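Local coordinates for protein 3-carboxy-cis,cis-muconate cycloisomerase (Acinetobacter calcoaceticus, PDB 1Q5N) that is a cycloisomerase of the helical fumarase/aspartase superfamily, assembled as a tetramer of elongated, mostly helical subunits, at residues Leu26-Glu32 with Ala117-Gln121; Thr109-Asp115 with Glu318-Trp324; Val193-Gly197 with Val213-Ala218. One frame throughout, in Å; residues are numbered along the deposited sequence.

Contact 1. Residues Leu26-Glu32 with Ala117-Gln121; sequences LVSYMVE and ACILQ
Y29 lays one face of its ring over the backbone of Q121 and rests its CB on A117, where helix 23-43 crosses helix 110-146 in the helical lyase fold of the fumarase/aspartase superfamily. The axes of the two short segments pass 9.0 Å apart at an angle of 115°, a steep crossing that confines the contact to few residues. Its tight part is built round the small side chain of A117: CB of A117 lies 3.8 Å from CB of Y29, and CG of M30 closes on the same methyl. This lets the backbones come close, with CA of Y29 only 5.1 Å from CA of A117. N of Q121 stands 4.3 Å above the ring plane, over its centre, while CD2 and CE2 of Y29 both press on CG of Q121 at 3.4 Å. The CD1 of Y29 meets CB of L120 at 3.6 Å, so L120 and Q121 share one face of the ring, by its CD1 and CD2 sides respectively. The outer end of the ring is held too, since the OH of Y29 bonds to D124, further along helix 110-146. With chi1 at -75° and the chain extended beyond CG, Q121 carries its amide to L26, whose CD1 is 3.6 Å from OE1 of Q121; NE2 of Q121 is hydrogen-bonded to the carbonyl O of I20. L26 also packs on Y8 of the second subunit. The loose side lies at partly exposed E32, whose carboxylate makes no bond across the contact: its OE2 rests 4.0 Å from CD1 of L120.

Contact 2. Residues Thr109-Asp115 with Glu318-Trp324; sequences TSQDILD and ERSLGAW
The indole of W324 carries the side-chain amide of Q111 on one face, the two planes stacked 22° apart, with CD of Q111 3.7 Å above the ring plane and offset toward the rim. W328 meets the same indole edge-to-face. The guanidinium of R319 has OG1 of T109 over one face, and at its edge, in plane, OE1 of Q111. Here NE of R319 donates to OE1 of Q111 over 2.8 Å, nearly straight at 170° and onto a lone pair in the carbonyl plane; amide and guanidinium stand almost perpendicular. A chi1 of -174° swings CG of Q111 to the far side from the backbone N and the rest of the chain runs out straight, which lays CG 3.5 Å from CZ2 of W324. The other end of the amide is held as well: NE2 of Q111 donates to OD2 of D115 at 3.1 Å, and also bonds to the carbonyl O of H231. The amide is thus fixed in its rotation from both ends. In the superfamily's fold, long helices form a central bundle shared by the subunits, and this contact joins the start of helix 110-146 to the loop before helix 323-351 and that helix's first turn. On that loop E318 makes salt bridges to K169 and R172 of the third subunit. D115 is gripped further through OD2 by R234 and Q195, while a water links its OD1, at 2.9 Å, to NE1 of W324, at 3.2 Å. L114 crosses the W324 side chain at about a right angle, its CD1 3.9 Å from CZ2 of W324. At the helix start, the backbone N of T109, the N-cap residue, donates to OD2 of D112 at 2.8 Å, from above the carboxylate plane.

Contact 3. Residues Val193-Gly197 with Val213-Ala218; sequences VAQLG and VVEAYA
Y217 and Q195 share a polar partner, OG1 of T116 on helix 110-146, which is hydrogen-bonded to OH of Y217, to N of Q195 and to the carbonyl O of D112. The hydroxyl thereby pins the tip of a side chain from helix 210-221 and the backbone of the extended chain at 193-196 to the same point, although no hydrogen bond joins the two segments directly. The carbonyl O of Q195 instead lies at the ring edge of Y217, near its plane, 3.6 Å from CE2. The rest of the contact is apolar. CB of L196 sits 3.7 Å from CD2 of Y217, and CB of A194 is 4.1 Å from that same CD2. Y217 extends across to them because its CG lies anti to the backbone N (chi1 174°). Beyond the ring, CD2 of L196 continues to CG1 of V213 at 4.0 Å, and the carbonyl O of L196 is met by CG2 of V214 at 3.8 Å. CB of A194 also touches CB of A218 at 4.3 Å. Along the extended backbone A194 and L196 direct their CB atoms to the helix while that of Q195 points away, and the pairing of A194 with A218 and L196 with V214 shows that the chain has turned back on itself. L37 and A33 of helix 23-43 back L196 and Y217, respectively. This is an extended connection leaving helix 166-191, laid against the short helix that follows it and clasped between that helix and helix 110-146 within the helical lyase fold.

How the contacts relate
The three contacts cluster on one side of the chain's centre, with centres about 15 Å (1 to 2), 14 Å (1 to 3) and 16 Å (2 to 3) apart. Helix 110-146 supplies a segment to both contact 1 and contact 2, which meet where CE of M30 packs on CD2 of L114 at 3.6 Å. Along the chain contacts 1 and 2 interlock, their segments alternating, while contact 3 follows contact 1 and is nested in the span closed by contact 2. D112 tethers contact 3 to contact 2 by accepting from N of G197. Distant parts of the sequence thus gather on the start of helix 110-146; contacts 1 and 2 touch neighbouring subunits, contact 3 none.

Contact 1. Residues Leu26-Glu32 with Ala117-Gln121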
ATOM      1  N   LEU A  26     -24.923  -5.651  11.521  1.00 35.50           N
ATOM      2  CA  LEU A  26     -23.937  -5.326  12.546  1.00 35.53           C
ATOM      3  C   LEU A  26     -24.642  -5.117  13.895  1.00 35.46           C
ATOM      4  O   LEU A  26     -24.260  -5.712  14.910  1.00 32.76           O
ATOM      5  CB  LEU A  26     -23.106  -4.076  12.174  1.00 35.20           C
ATOM      6  CG  LEU A  26     -22.145  -3.639  13.311  1.00 35.53           C
ATOM      7  CD1 LEU A  26     -21.071  -4.709  13.560  1.00 33.56           C
ATOM      8  CD2 LEU A  26     -21.533  -2.301  12.980  1.00 35.78           C
ATOM      9  N   VAL A  27     -25.691  -4.289  13.890  1.00 36.49           N
ATOM     10  CA  VAL A  27     -26.468  -4.035  15.114  1.00 37.92           C
ATOM     11  C   VAL A  27     -27.125  -5.340  15.619  1.00 39.27           C
ATOM     12  O   VAL A  27     -27.249  -5.551  16.822  1.00 40.29           O
ATOM     13  CB  VAL A  27     -27.537  -2.943  14.899  1.00 38.54           C
ATOM     14  CG1 VAL A  27     -28.379  -2.808  16.186  1.00 39.75           C
ATOM     15  CG2 VAL A  27     -26.854  -1.585  14.549  1.00 36.67           C
ATOM     16  N   SER A  28     -27.502  -6.229  14.703  1.00 38.29           N
ATOM     17  CA  SER A  28     -28.076  -7.507  15.078  1.00 39.07           C
ATOM     18  C   SER A  28     -27.087  -8.310  15.881  1.00 38.27           C
ATOM     19  O   SER A  28     -27.423  -8.889  16.911  1.00 38.28           O
ATOM     20  CB  SER A  28     -28.405  -8.330  13.844  1.00 41.60           C
ATOM     21  OG  SER A  28     -29.786  -8.513  13.795  1.00 44.31           O
ATOM     22  N   TYR A  29     -25.850  -8.352  15.393  1.00 37.40           N
ATOM     23  CA  TYR A  29     -24.800  -9.115  16.063  1.00 36.60           C
ATOM     24  C   TYR A  29     -24.454  -8.473  17.406  1.00 36.51           C
ATOM     25  O   TYR A  29     -24.095  -9.176  18.359  1.00 35.17           O
ATOM     26  CB  TYR A  29     -23.540  -9.206  15.183  1.00 35.02           C
ATOM     27  CG  TYR A  29     -23.673 -10.123  13.991  1.00 36.08           C
ATOM     28  CD1 TYR A  29     -23.709 -11.509  14.164  1.00 34.30           C
ATOM     29  CD2 TYR A  29     -23.658  -9.620  12.679  1.00 36.88           C
ATOM     30  CE1 TYR A  29     -23.714 -12.380  13.082  1.00 34.32           C
ATOM     31  CE2 TYR A  29     -23.669 -10.503  11.561  1.00 36.61           C
ATOM     32  CZ  TYR A  29     -23.695 -11.885  11.785  1.00 36.30           C
ATOM     33  OH  TYR A  29     -23.715 -12.792  10.742  1.00 36.09           O
ATOM     34  N   MET A  30     -24.567  -7.152  17.493  1.00 35.86           N
ATOM     35  CA  MET A  30     -24.270  -6.488  18.773  1.00 37.70           C
ATOM     36  C   MET A  30     -25.338  -6.886  19.798  1.00 37.16           C
ATOM     37  O   MET A  30     -25.022  -7.125  20.994  1.00 35.82           O
ATOM     38  CB  MET A  30     -24.228  -4.959  18.616  1.00 38.61           C
ATOM     39  CG  MET A  30     -22.966  -4.497  17.842  1.00 41.79           C
ATOM     40  SD  MET A  30     -23.013  -2.731  17.428  1.00 43.84           S
ATOM     41  CE  MET A  30     -22.460  -2.139  18.946  1.00 43.44           C
ATOM     42  N   VAL A  31     -26.584  -6.954  19.329  1.00 36.48           N
ATOM     43  CA  VAL A  31     -27.683  -7.364  20.186  1.00 37.64           C
ATOM     44  C   VAL A  31     -27.364  -8.793  20.659  1.00 39.27           C
ATOM     45  O   VAL A  31     -27.419  -9.098  21.859  1.00 38.76           O
ATOM     46  CB  VAL A  31     -29.021  -7.352  19.424  1.00 37.73           C
ATOM     47  CG1 VAL A  31     -30.108  -8.139  20.225  1.00 38.74           C
ATOM     48  CG2 VAL A  31     -29.466  -5.889  19.177  1.00 34.99           C
ATOM     49  N   GLU A  32     -26.974  -9.647  19.727  1.00 39.11           N
ATOM     50  CA  GLU A  32     -26.664 -11.011  20.080  1.00 41.66           C
ATOM     51  C   GLU A  32     -25.576 -11.089  21.161  1.00 42.59           C
ATOM     52  O   GLU A  32     -25.653 -11.916  22.094  1.00 42.13           O
ATOM     53  CB  GLU A  32     -26.225 -11.745  18.828  1.00 44.33           C
ATOM     54  CG  GLU A  32     -26.000 -13.245  18.986  1.00 49.75           C
ATOM     55  CD  GLU A  32     -25.717 -13.917  17.618  1.00 54.10           C
ATOM     56  OE1 GLU A  32     -26.197 -13.395  16.566  1.00 54.66           O
ATOM     57  OE2 GLU A  32     -25.029 -14.970  17.593  1.00 56.20           O
ATOM     58  N   ALA A 117     -18.919  -8.615  17.961  1.00 30.49           N
ATOM     59  CA  ALA A 117     -19.815  -8.614  16.794  1.00 32.01           C
ATOM     60  C   ALA A 117     -18.940  -8.793  15.516  1.00 32.63           C
ATOM     61  O   ALA A 117     -19.340  -9.477  14.558  1.00 32.93           O
ATOM     62  CB  ALA A 117     -20.627  -7.316  16.717  1.00 29.61           C
ATOM     63  N   CYS A 118     -17.753  -8.184  15.504  1.00 31.74           N
ATOM     64  CA  CYS A 118     -16.871  -8.353  14.358  1.00 31.56           C
ATOM     65  C   CYS A 118     -16.520  -9.847  14.159  1.00 31.07           C
ATOM     66  O   CYS A 118     -16.611 -10.357  13.036  1.00 29.71           O
ATOM     67  CB  CYS A 118     -15.583  -7.541  14.539  1.00 32.47           C
ATOM     68  SG  CYS A 118     -14.402  -7.725  13.162  1.00 36.62           S
ATOM     69  N   ILE A 119     -16.108 -10.540  15.228  1.00 30.91           N
ATOM     70  CA  ILE A 119     -15.801 -11.965  15.118  1.00 30.37           C
ATOM     71  C   ILE A 119     -17.043 -12.818  14.726  1.00 32.30           C
ATOM     72  O   ILE A 119     -16.920 -13.828  13.995  1.00 30.65           O
ATOM     73  CB  ILE A 119     -15.202 -12.491  16.414  1.00 29.41           C
ATOM     74  CG1 ILE A 119     -13.807 -11.859  16.604  1.00 29.66           C
ATOM     75  CG2 ILE A 119     -15.138 -14.013  16.385  1.00 26.98           C
ATOM     76  CD1 ILE A 119     -12.853 -12.104  15.440  1.00 27.00           C
ATOM     77  N   LEU A 120     -18.227 -12.409  15.188  1.00 30.96           N
ATOM     78  CA  LEU A 120     -19.425 -13.149  14.802  1.00 34.23           C
ATOM     79  C   LEU A 120     -19.635 -12.958  13.300  1.00 34.60           C
ATOM     80  O   LEU A 120     -19.971 -13.918  12.598  1.00 35.35           O
ATOM     81  CB  LEU A 120     -20.669 -12.684  15.578  1.00 34.42           C
ATOM     82  CG  LEU A 120     -20.663 -13.041  17.088  1.00 35.69           C
ATOM     83  CD1 LEU A 120     -21.902 -12.491  17.765  1.00 34.94           C
ATOM     84  CD2 LEU A 120     -20.587 -14.551  17.259  1.00 34.65           C
ATOM     85  N   GLN A 121     -19.433 -11.730  12.806  1.00 32.60           N
ATOM     86  CA  GLN A 121     -19.565 -11.479  11.387  1.00 31.72           C
ATOM     87  C   GLN A 121     -18.521 -12.315  10.611  1.00 31.82           C
ATOM     88  O   GLN A 121     -18.853 -12.949   9.617  1.00 32.11           O
ATOM     89  CB  GLN A 121     -19.367  -9.992  11.080  1.00 31.80           C
ATOM     90  CG  GLN A 121     -20.536  -9.085  11.463  1.00 31.67           C
ATOM     91  CD  GLN A 121     -20.187  -7.613  11.246  1.00 32.93           C
ATOM     92  OE1 GLN A 121     -19.161  -7.151  11.738  1.00 33.10           O
ATOM     93  NE2 GLN A 121     -21.028  -6.872  10.506  1.00 31.24           N
TER

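Contact 2. Residues Thr109-Asp115 with Glu318-Trp324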
ATOM      1  N   THR A 109     -17.156  -3.140  27.999  1.00 35.95           N
ATOM      2  CA  THR A 109     -16.794  -1.819  27.505  1.00 34.56           C
ATOM      3  C   THR A 109     -17.178  -1.886  26.024  1.00 34.09           C
ATOM      4  O   THR A 109     -17.417  -2.985  25.505  1.00 31.94           O
ATOM      5  CB  THR A 109     -15.313  -1.540  27.638  1.00 33.69           C
ATOM      6  OG1 THR A 109     -15.089  -0.226  27.154  1.00 37.21           O
ATOM      7  CG2 THR A 109     -14.491  -2.485  26.776  1.00 31.52           C
ATOM      8  N   SER A 110     -17.238  -0.734  25.357  1.00 32.96           N
ATOM      9  CA  SER A 110     -17.609  -0.666  23.929  1.00 33.08           C
ATOM     10  C   SER A 110     -16.880  -1.636  23.014  1.00 32.01           C
ATOM     11  O   SER A 110     -17.501  -2.310  22.183  1.00 31.09           O
ATOM     12  CB  SER A 110     -17.363   0.726  23.379  1.00 32.95           C
ATOM     13  OG  SER A 110     -18.142   1.644  24.097  1.00 40.19           O
ATOM     14  N   GLN A 111     -15.558  -1.691  23.158  1.00 31.14           N
ATOM     15  CA  GLN A 111     -14.769  -2.561  22.308  1.00 31.46           C
ATOM     16  C   GLN A 111     -15.116  -4.076  22.494  1.00 31.55           C
ATOM     17  O   GLN A 111     -14.973  -4.859  21.550  1.00 32.12           O
ATOM     18  CB  GLN A 111     -13.251  -2.280  22.507  1.00 30.39           C
ATOM     19  CG  GLN A 111     -12.403  -3.088  21.517  1.00 31.48           C
ATOM     20  CD  GLN A 111     -10.942  -2.665  21.401  1.00 33.21           C
ATOM     21  OE1 GLN A 111     -10.455  -1.782  22.155  1.00 31.21           O
ATOM     22  NE2 GLN A 111     -10.209  -3.324  20.459  1.00 26.96           N
ATOM     23  N   ASP A 112     -15.557  -4.494  23.679  1.00 30.35           N
ATOM     24  CA  ASP A 112     -15.904  -5.903  23.844  1.00 31.92           C
ATOM     25  C   ASP A 112     -17.057  -6.244  22.884  1.00 31.98           C
ATOM     26  O   ASP A 112     -17.011  -7.238  22.175  1.00 30.53           O
ATOM     27  CB  ASP A 112     -16.375  -6.215  25.266  1.00 31.33           C
ATOM     28  CG  ASP A 112     -15.309  -5.950  26.311  1.00 33.66           C
ATOM     29  OD1 ASP A 112     -14.113  -6.237  26.043  1.00 33.96           O
ATOM     30  OD2 ASP A 112     -15.675  -5.457  27.413  1.00 34.09           O
ATOM     31  N   ILE A 113     -18.085  -5.405  22.864  1.00 31.60           N
ATOM     32  CA  ILE A 113     -19.236  -5.663  22.028  1.00 32.61           C
ATOM     33  C   ILE A 113     -18.888  -5.506  20.518  1.00 32.62           C
ATOM     34  O   ILE A 113     -19.337  -6.277  19.688  1.00 32.87           O
ATOM     35  CB  ILE A 113     -20.385  -4.685  22.403  1.00 33.93           C
ATOM     36  CG1 ILE A 113     -20.753  -4.839  23.880  1.00 35.72           C
ATOM     37  CG2 ILE A 113     -21.587  -4.910  21.497  1.00 33.68           C
ATOM     38  CD1 ILE A 113     -21.065  -6.256  24.330  1.00 35.30           C
ATOM     39  N   LEU A 114     -18.099  -4.493  20.177  1.00 31.56           N
ATOM     40  CA  LEU A 114     -17.719  -4.262  18.783  1.00 30.77           C
ATOM     41  C   LEU A 114     -16.820  -5.387  18.256  1.00 30.37           C
ATOM     42  O   LEU A 114     -17.096  -5.911  17.180  1.00 30.34           O
ATOM     43  CB  LEU A 114     -17.042  -2.888  18.652  1.00 29.75           C
ATOM     44  CG  LEU A 114     -18.068  -1.761  18.927  1.00 29.12           C
ATOM     45  CD1 LEU A 114     -17.370  -0.460  19.061  1.00 29.50           C
ATOM     46  CD2 LEU A 114     -19.111  -1.678  17.816  1.00 25.78           C
ATOM     47  N   ASP A 115     -15.778  -5.775  19.009  1.00 28.83           N
ATOM     48  CA  ASP A 115     -14.905  -6.867  18.560  1.00 30.57           C
ATOM     49  C   ASP A 115     -15.646  -8.223  18.513  1.00 32.08           C
ATOM     50  O   ASP A 115     -15.387  -9.064  17.620  1.00 32.34           O
ATOM     51  CB  ASP A 115     -13.687  -7.050  19.472  1.00 30.04           C
ATOM     52  CG  ASP A 115     -12.622  -6.008  19.258  1.00 30.46           C
ATOM     53  OD1 ASP A 115     -12.750  -5.166  18.334  1.00 29.83           O
ATOM     54  OD2 ASP A 115     -11.649  -6.044  20.034  1.00 29.31           O
ATOM     55  N   GLU A 318      -3.987   0.553  25.789  1.00 27.82           N
ATOM     56  CA  GLU A 318      -5.160  -0.263  25.974  1.00 28.20           C
ATOM     57  C   GLU A 318      -6.324   0.008  25.031  1.00 29.83           C
ATOM     58  O   GLU A 318      -7.337  -0.672  25.097  1.00 29.19           O
ATOM     59  CB  GLU A 318      -5.639  -0.168  27.449  1.00 30.90           C
ATOM     60  CG  GLU A 318      -4.726  -0.903  28.463  1.00 29.26           C
ATOM     61  CD  GLU A 318      -3.252  -0.391  28.455  1.00 29.82           C
ATOM     62  OE1 GLU A 318      -3.021   0.796  28.830  1.00 26.68           O
ATOM     63  OE2 GLU A 318      -2.338  -1.183  28.064  1.00 26.25           O
ATOM     64  N   ARG A 319      -6.211   1.017  24.181  1.00 29.03           N
ATOM     65  CA  ARG A 319      -7.263   1.287  23.200  1.00 27.85           C
ATOM     66  C   ARG A 319      -6.671   2.391  22.345  1.00 28.48           C
ATOM     67  O   ARG A 319      -6.296   3.466  22.859  1.00 27.05           O
ATOM     68  CB  ARG A 319      -8.586   1.705  23.836  1.00 25.60           C
ATOM     69  CG  ARG A 319      -9.692   1.943  22.772  1.00 26.15           C
ATOM     70  CD  ARG A 319     -11.111   1.650  23.340  1.00 27.10           C
ATOM     71  NE  ARG A 319     -11.072   0.308  23.930  1.00 29.00           N
ATOM     72  CZ  ARG A 319     -11.169   0.023  25.241  1.00 30.85           C
ATOM     73  NH1 ARG A 319     -11.353   0.970  26.166  1.00 27.39           N
ATOM     74  NH2 ARG A 319     -10.969  -1.226  25.635  1.00 29.56           N
ATOM     75  N   SER A 320      -6.557   2.087  21.052  1.00 27.16           N
ATOM     76  CA  SER A 320      -5.927   2.974  20.128  1.00 30.41           C
ATOM     77  C   SER A 320      -6.774   4.108  19.594  1.00 31.27           C
ATOM     78  O   SER A 320      -7.982   4.073  19.626  1.00 31.79           O
ATOM     79  CB  SER A 320      -5.353   2.199  18.935  1.00 29.21           C
ATOM     80  OG  SER A 320      -6.404   1.773  18.122  1.00 31.53           O
ATOM     81  N   LEU A 321      -6.061   5.085  19.059  1.00 31.86           N
ATOM     82  CA  LEU A 321      -6.613   6.282  18.466  1.00 33.67           C
ATOM     83  C   LEU A 321      -6.343   6.226  16.971  1.00 33.17           C
ATOM     84  O   LEU A 321      -5.261   6.592  16.544  1.00 34.77           O
ATOM     85  CB  LEU A 321      -5.842   7.447  19.053  1.00 35.18           C
ATOM     86  CG  LEU A 321      -6.618   8.665  19.392  1.00 39.00           C
ATOM     87  CD1 LEU A 321      -7.907   8.259  20.093  1.00 39.25           C
ATOM     88  CD2 LEU A 321      -5.732   9.493  20.279  1.00 40.96           C
ATOM     89  N   GLY A 322      -7.296   5.789  16.167  1.00 32.02           N
ATOM     90  CA  GLY A 322      -7.053   5.754  14.728  1.00 30.56           C
ATOM     91  C   GLY A 322      -6.925   4.364  14.093  1.00 29.93           C
ATOM     92  O   GLY A 322      -7.725   4.003  13.242  1.00 28.23           O
ATOM     93  N   ALA A 323      -5.943   3.579  14.532  1.00 27.81           N
ATOM     94  CA  ALA A 323      -5.730   2.235  13.985  1.00 27.84           C
ATOM     95  C   ALA A 323      -6.947   1.339  14.126  1.00 26.32           C
ATOM     96  O   ALA A 323      -7.284   0.604  13.214  1.00 28.59           O
ATOM     97  CB  ALA A 323      -4.539   1.546  14.657  1.00 23.17           C
ATOM     98  N   TRP A 324      -7.590   1.366  15.282  1.00 27.83           N
ATOM     99  CA  TRP A 324      -8.760   0.513  15.508  1.00 26.56           C
ATOM    100  C   TRP A 324      -9.951   0.974  14.663  1.00 27.92           C
ATOM    101  O   TRP A 324     -10.657   0.154  14.056  1.00 27.37           O
ATOM    102  CB  TRP A 324      -9.085   0.505  17.018  1.00 28.19           C
ATOM    103  CG  TRP A 324     -10.351  -0.242  17.385  1.00 30.36           C
ATOM    104  CD1 TRP A 324     -10.745  -1.482  16.941  1.00 29.12           C
ATOM    105  CD2 TRP A 324     -11.352   0.186  18.311  1.00 29.99           C
ATOM    106  NE1 TRP A 324     -11.918  -1.843  17.542  1.00 30.63           N
ATOM    107  CE2 TRP A 324     -12.314  -0.833  18.385  1.00 30.35           C
ATOM    108  CE3 TRP A 324     -11.527   1.339  19.081  1.00 31.43           C
ATOM    109  CZ2 TRP A 324     -13.437  -0.739  19.203  1.00 30.86           C
ATOM    110  CZ3 TRP A 324     -12.648   1.437  19.903  1.00 31.14           C
ATOM    111  CH2 TRP A 324     -13.587   0.404  19.955  1.00 32.44           C
TER
HETATM  112  O   HOH W   1     -14.086  -3.791  16.168  1.00 38.58           O

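Contact 3. Residues Val193-Gly197 with Val213-Ala218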
ATOM      1  N   VAL A 193     -12.499 -16.145  18.451  1.00 34.91           N
ATOM      2  CA  VAL A 193     -12.554 -16.118  19.897  1.00 33.69           C
ATOM      3  C   VAL A 193     -13.355 -14.909  20.319  1.00 34.32           C
ATOM      4  O   VAL A 193     -13.461 -13.955  19.566  1.00 34.41           O
ATOM      5  CB  VAL A 193     -11.144 -16.026  20.492  1.00 33.91           C
ATOM      6  CG1 VAL A 193     -10.375 -17.267  20.157  1.00 32.33           C
ATOM      7  CG2 VAL A 193     -10.412 -14.787  19.921  1.00 32.72           C
ATOM      8  N   ALA A 194     -13.903 -14.950  21.534  1.00 34.29           N
ATOM      9  CA  ALA A 194     -14.715 -13.857  22.074  1.00 33.24           C
ATOM     10  C   ALA A 194     -13.851 -12.705  22.606  1.00 32.04           C
ATOM     11  O   ALA A 194     -12.664 -12.876  22.852  1.00 30.82           O
ATOM     12  CB  ALA A 194     -15.603 -14.387  23.214  1.00 32.86           C
ATOM     13  N   GLN A 195     -14.445 -11.532  22.767  1.00 30.75           N
ATOM     14  CA  GLN A 195     -13.702 -10.415  23.363  1.00 33.07           C
ATOM     15  C   GLN A 195     -14.507  -9.912  24.571  1.00 33.30           C
ATOM     16  O   GLN A 195     -15.641  -9.429  24.409  1.00 34.66           O
ATOM     17  CB  GLN A 195     -13.548  -9.217  22.390  1.00 30.90           C
ATOM     18  CG  GLN A 195     -12.724  -8.065  22.969  1.00 28.97           C
ATOM     19  CD  GLN A 195     -11.192  -8.287  22.858  1.00 29.89           C
ATOM     20  OE1 GLN A 195     -10.569  -8.925  23.709  1.00 31.47           O
ATOM     21  NE2 GLN A 195     -10.590  -7.750  21.792  1.00 27.55           N
ATOM     22  N   LEU A 196     -13.963 -10.041  25.769  1.00 32.99           N
ATOM     23  CA  LEU A 196     -14.661  -9.483  26.946  1.00 33.58           C
ATOM     24  C   LEU A 196     -13.593  -9.157  28.004  1.00 32.43           C
ATOM     25  O   LEU A 196     -13.060 -10.044  28.686  1.00 32.72           O
ATOM     26  CB  LEU A 196     -15.698 -10.460  27.509  1.00 33.92           C
ATOM     27  CG  LEU A 196     -16.461  -9.894  28.729  1.00 38.10           C
ATOM     28  CD1 LEU A 196     -17.348  -8.741  28.295  1.00 37.64           C
ATOM     29  CD2 LEU A 196     -17.335 -10.983  29.373  1.00 36.93           C
ATOM     30  N   GLY A 197     -13.281  -7.877  28.130  1.00 31.57           N
ATOM     31  CA  GLY A 197     -12.246  -7.472  29.061  1.00 30.94           C
ATOM     32  C   GLY A 197     -12.558  -6.166  29.778  1.00 30.42           C
ATOM     33  O   GLY A 197     -11.819  -5.775  30.653  1.00 30.86           O
ATOM     34  N   VAL A 213     -16.987 -15.475  34.219  1.00 39.05           N
ATOM     35  CA  VAL A 213     -17.895 -14.898  33.239  1.00 39.16           C
ATOM     36  C   VAL A 213     -17.407 -14.984  31.762  1.00 40.31           C
ATOM     37  O   VAL A 213     -18.208 -15.215  30.863  1.00 40.27           O
ATOM     38  CB  VAL A 213     -18.213 -13.448  33.554  1.00 39.25           C
ATOM     39  CG1 VAL A 213     -19.049 -12.859  32.427  1.00 37.37           C
ATOM     40  CG2 VAL A 213     -19.001 -13.361  34.859  1.00 40.39           C
ATOM     41  N   VAL A 214     -16.107 -14.832  31.510  1.00 41.58           N
ATOM     42  CA  VAL A 214     -15.588 -14.878  30.140  1.00 42.82           C
ATOM     43  C   VAL A 214     -15.788 -16.278  29.600  1.00 44.69           C
ATOM     44  O   VAL A 214     -16.189 -16.472  28.441  1.00 45.11           O
ATOM     45  CB  VAL A 214     -14.066 -14.531  30.075  1.00 42.11           C
ATOM     46  CG1 VAL A 214     -13.572 -14.528  28.622  1.00 42.29           C
ATOM     47  CG2 VAL A 214     -13.844 -13.168  30.658  1.00 43.20           C
ATOM     48  N   GLU A 215     -15.519 -17.263  30.443  1.00 45.46           N
ATOM     49  CA  GLU A 215     -15.670 -18.638  30.035  1.00 46.80           C
ATOM     50  C   GLU A 215     -17.102 -18.950  29.579  1.00 45.49           C
ATOM     51  O   GLU A 215     -17.314 -19.547  28.520  1.00 45.43           O
ATOM     52  CB  GLU A 215     -15.246 -19.522  31.182  1.00 49.57           C
ATOM     53  CG  GLU A 215     -15.545 -20.977  31.001  1.00 56.70           C
ATOM     54  CD  GLU A 215     -15.155 -21.734  32.248  1.00 61.40           C
ATOM     55  OE1 GLU A 215     -15.695 -21.385  33.341  1.00 63.55           O
ATOM     56  OE2 GLU A 215     -14.300 -22.646  32.140  1.00 62.96           O
ATOM     57  N   ALA A 216     -18.078 -18.509  30.357  1.00 43.23           N
ATOM     58  CA  ALA A 216     -19.469 -18.761  30.019  1.00 42.33           C
ATOM     59  C   ALA A 216     -19.948 -17.876  28.868  1.00 42.39           C
ATOM     60  O   ALA A 216     -20.897 -18.213  28.166  1.00 42.44           O
ATOM     61  CB  ALA A 216     -20.365 -18.545  31.253  1.00 40.26           C
ATOM     62  N   TYR A 217     -19.330 -16.718  28.692  1.00 41.41           N
ATOM     63  CA  TYR A 217     -19.721 -15.839  27.591  1.00 40.46           C
ATOM     64  C   TYR A 217     -19.234 -16.491  26.275  1.00 39.95           C
ATOM     65  O   TYR A 217     -19.964 -16.577  25.309  1.00 38.71           O
ATOM     66  CB  TYR A 217     -19.091 -14.463  27.824  1.00 40.75           C
ATOM     67  CG  TYR A 217     -19.248 -13.435  26.709  1.00 40.92           C
ATOM     68  CD1 TYR A 217     -20.498 -12.947  26.344  1.00 40.43           C
ATOM     69  CD2 TYR A 217     -18.116 -12.881  26.095  1.00 39.86           C
ATOM     70  CE1 TYR A 217     -20.616 -11.920  25.403  1.00 41.77           C
ATOM     71  CE2 TYR A 217     -18.220 -11.868  25.159  1.00 41.14           C
ATOM     72  CZ  TYR A 217     -19.466 -11.385  24.820  1.00 42.32           C
ATOM     73  OH  TYR A 217     -19.544 -10.343  23.930  1.00 43.84           O
ATOM     74  N   ALA A 218     -18.004 -16.977  26.268  1.00 40.75           N
ATOM     75  CA  ALA A 218     -17.452 -17.620  25.092  1.00 42.47           C
ATOM     76  C   ALA A 218     -18.365 -18.785  24.724  1.00 43.80           C
ATOM     77  O   ALA A 218     -18.815 -18.916  23.584  1.00 43.44           O
ATOM     78  CB  ALA A 218     -16.034 -18.121  25.390  1.00 37.75           C
TER